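Local structure of probable ss-1,3-N-acetylglucosaminyltransferase (Staphylococcus aureus, 6H2N) at residues 54-59 against 76-81. The protein is probably a glycosyltransferase, with a family 2 (GT-A clan) domain followed by a helical C-terminal region. Sequence-based numbering, arbitrary orientation.
Sequences LIIIDD and GLVRFK. With UD1 (uridine-diphosphate-N-acetylglucosamine), chain K.
Ile56 and Arg79 meet through a nearly straight backbone bond, Ile56 N to Arg79 O at 2.9 Å (176° at the hydrogen). Arg79 N to Leu54 O, Lys81 N to Ile56 O and Asp58 N to Lys81 O continue the parallel ladder. One water extends it, accepting from Leu54 N and donating to Leu77 O. On one face, Val78 sets CG1 against Leu54 CD2 (3.8 Å) and CG2 near Ile56 CD1 (4.1 Å). Phe80, with CG anti to its backbone N (chi1 170°), brings its ring against the neighbouring strand: CD1 lies 4.1 Å from Ile56 CB, and Asp58 CB reaches the ring edge at CE1 (3.7 Å). Helix 66-72 packs on this face through Leu68 and Ile71. On the other face, Ile55 CD1 lies 3.9 Å from Arg79 NH1, which is hydrogen-bonded to Met100 O of helix 91-100. Strand 22-28 flanks 52-58, and Asp58 OD1 is hydrogen-bonded to Thr28 OG1 and Ser61 OG. The pairing closes a right-handed beta-alpha-beta crossover of the Rossmann-like GT-A domain. One residue beyond Asp58, Asp59 OD2 accepts a hydrogen bond from uracil N3 of UD1 (2.6 Å) and hydrogen-bonds Ser87 OG, so the paired strand probably helps to place the carboxylate that meets the uracil.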
# COMPACT_ATOMS: atom_id res chain seq x y z
N LEU B 54 29.63 32.70 34.28
CA LEU B 54 28.24 32.37 34.03
C LEU B 54 27.54 33.64 33.58
O LEU B 54 27.51 34.66 34.32
CB LEU B 54 27.62 31.78 35.30
CG LEU B 54 26.12 31.48 35.27
CD1 LEU B 54 25.75 30.54 34.13
CD2 LEU B 54 25.67 30.87 36.59
N ILE B 55 26.97 33.57 32.37
CA ILE B 55 26.20 34.60 31.76
C ILE B 55 24.74 34.16 31.81
O ILE B 55 24.37 33.17 31.20
CB ILE B 55 26.64 34.88 30.32
CG1 ILE B 55 28.14 35.18 30.24
CG2 ILE B 55 25.79 36.00 29.72
CD1 ILE B 55 28.66 35.40 28.85
N ILE B 56 23.94 34.91 32.58
CA ILE B 56 22.55 34.68 32.72
C ILE B 56 21.82 35.73 31.90
O ILE B 56 22.02 36.91 32.14
CB ILE B 56 22.13 34.75 34.21
CG1 ILE B 56 23.01 33.83 35.07
CG2 ILE B 56 20.66 34.44 34.32
CD1 ILE B 56 22.58 33.71 36.52
N ILE B 57 20.94 35.26 31.00
CA ILE B 57 20.06 36.15 30.23
C ILE B 57 18.61 35.81 30.57
O ILE B 57 18.12 34.74 30.21
CB ILE B 57 20.34 36.07 28.72
CG1 ILE B 57 21.82 36.29 28.44
CG2 ILE B 57 19.46 37.05 27.98
CD1 ILE B 57 22.57 35.02 28.18
N ASP B 58 17.95 36.72 31.29
CA ASP B 58 16.59 36.53 31.70
C ASP B 58 15.66 37.02 30.59
O ASP B 58 15.73 38.19 30.20
CB ASP B 58 16.27 37.24 33.02
CG ASP B 58 14.84 36.95 33.45
OD1 ASP B 58 14.59 35.77 33.82
OD2 ASP B 58 13.98 37.85 33.29
N ASP B 59 14.78 36.13 30.14
CA ASP B 59 13.90 36.38 29.01
C ASP B 59 12.64 37.06 29.54
O ASP B 59 11.53 36.61 29.26
CB ASP B 59 13.62 35.08 28.24
CG ASP B 59 13.14 35.28 26.81
OD1 ASP B 59 13.08 36.43 26.36
OD2 ASP B 59 12.82 34.26 26.16
N GLY B 76 27.58 39.88 41.31
CA GLY B 76 29.00 39.90 41.48
C GLY B 76 29.66 38.58 41.10
O GLY B 76 30.87 38.56 40.90
N LEU B 77 28.91 37.47 41.06
CA LEU B 77 29.50 36.16 40.72
C LEU B 77 29.07 35.69 39.33
O LEU B 77 29.52 34.65 38.90
CB LEU B 77 29.10 35.11 41.76
CG LEU B 77 29.39 35.48 43.21
CD1 LEU B 77 28.98 34.37 44.13
CD2 LEU B 77 30.86 35.80 43.41
N VAL B 78 28.15 36.44 38.70
CA VAL B 78 27.64 36.13 37.39
C VAL B 78 27.62 37.43 36.60
O VAL B 78 27.65 38.51 37.19
CB VAL B 78 26.24 35.48 37.50
CG1 VAL B 78 26.29 34.22 38.37
CG2 VAL B 78 25.19 36.44 38.03
N ARG B 79 27.55 37.31 35.28
CA ARG B 79 27.16 38.43 34.42
C ARG B 79 25.69 38.26 34.09
O ARG B 79 25.21 37.16 33.94
CB ARG B 79 28.02 38.45 33.15
CG ARG B 79 29.49 38.66 33.44
CD ARG B 79 30.31 38.54 32.18
NE ARG B 79 29.96 39.58 31.22
CZ ARG B 79 30.22 39.53 29.94
NH1 ARG B 79 30.90 38.51 29.44
NH2 ARG B 79 29.81 40.50 29.14
N PHE B 80 24.97 39.37 34.00
CA PHE B 80 23.55 39.29 33.90
C PHE B 80 23.02 40.37 32.96
O PHE B 80 23.43 41.52 33.05
CB PHE B 80 22.91 39.43 35.28
CG PHE B 80 21.42 39.59 35.22
CD1 PHE B 80 20.61 38.54 34.80
CD2 PHE B 80 20.82 40.79 35.56
CE1 PHE B 80 19.24 38.69 34.75
CE2 PHE B 80 19.45 40.95 35.46
CZ PHE B 80 18.66 39.89 35.08
N LYS B 81 22.11 39.97 32.08
CA LYS B 81 21.35 40.88 31.26
C LYS B 81 19.89 40.44 31.28
O LYS B 81 19.60 39.26 31.06
CB LYS B 81 21.92 40.89 29.84
CG LYS B 81 21.39 42.03 28.97
CD LYS B 81 22.11 42.19 27.64
CE LYS B 81 23.49 42.80 27.75
NZ LYS B 81 24.26 42.62 26.49
C1' UD1 K . 14.12 21.26 25.39
C2' UD1 K . 15.21 20.29 24.94
C3' UD1 K . 16.58 20.87 25.27
C4' UD1 K . 16.71 22.25 24.62
C5' UD1 K . 15.51 23.14 24.99
C6' UD1 K . 15.53 24.48 24.28
C7' UD1 K . 14.42 17.94 25.00
C8' UD1 K . 14.46 16.63 25.74
N2' UD1 K . 15.09 18.96 25.56
O1' UD1 K . 14.30 21.51 26.78
O3' UD1 K . 17.59 19.96 24.81
O4' UD1 K . 17.95 22.86 25.00
O5' UD1 K . 14.26 22.49 24.68
O6' UD1 K . 15.49 24.26 22.88
O7' UD1 K . 13.82 18.06 23.94
N1 UD1 K . 13.50 29.83 27.92
C2 UD1 K . 13.64 31.16 27.52
N3 UD1 K . 12.55 31.89 27.17
C4 UD1 K . 11.33 31.33 27.21
C5 UD1 K . 11.17 30.02 27.60
C6 UD1 K . 12.29 29.27 27.95
O2 UD1 K . 14.78 31.66 27.46
O4 UD1 K . 10.33 32.01 26.90
C1B UD1 K . 14.70 29.09 28.29
C2B UD1 K . 14.60 28.35 29.62
O2' UD1 K . 14.83 29.23 30.74
C3B UD1 K . 15.70 27.32 29.44
C4B UD1 K . 15.68 27.03 27.94
O4B UD1 K . 15.03 28.12 27.30
O3B UD1 K . 17.00 27.83 29.77
C5B UD1 K . 14.93 25.77 27.61
O5B UD1 K . 13.74 25.69 28.38
PA UD1 K . 13.39 24.31 29.09
O1A UD1 K . 12.08 24.47 29.82
O2A UD1 K . 14.62 23.77 29.80
O3A UD1 K . 13.10 23.41 27.78
PB UD1 K . 13.10 21.80 27.80
O1B UD1 K . 13.55 21.18 29.10
O2B UD1 K . 11.81 21.36 27.14
O HOH W 1 30.60 33.89 36.71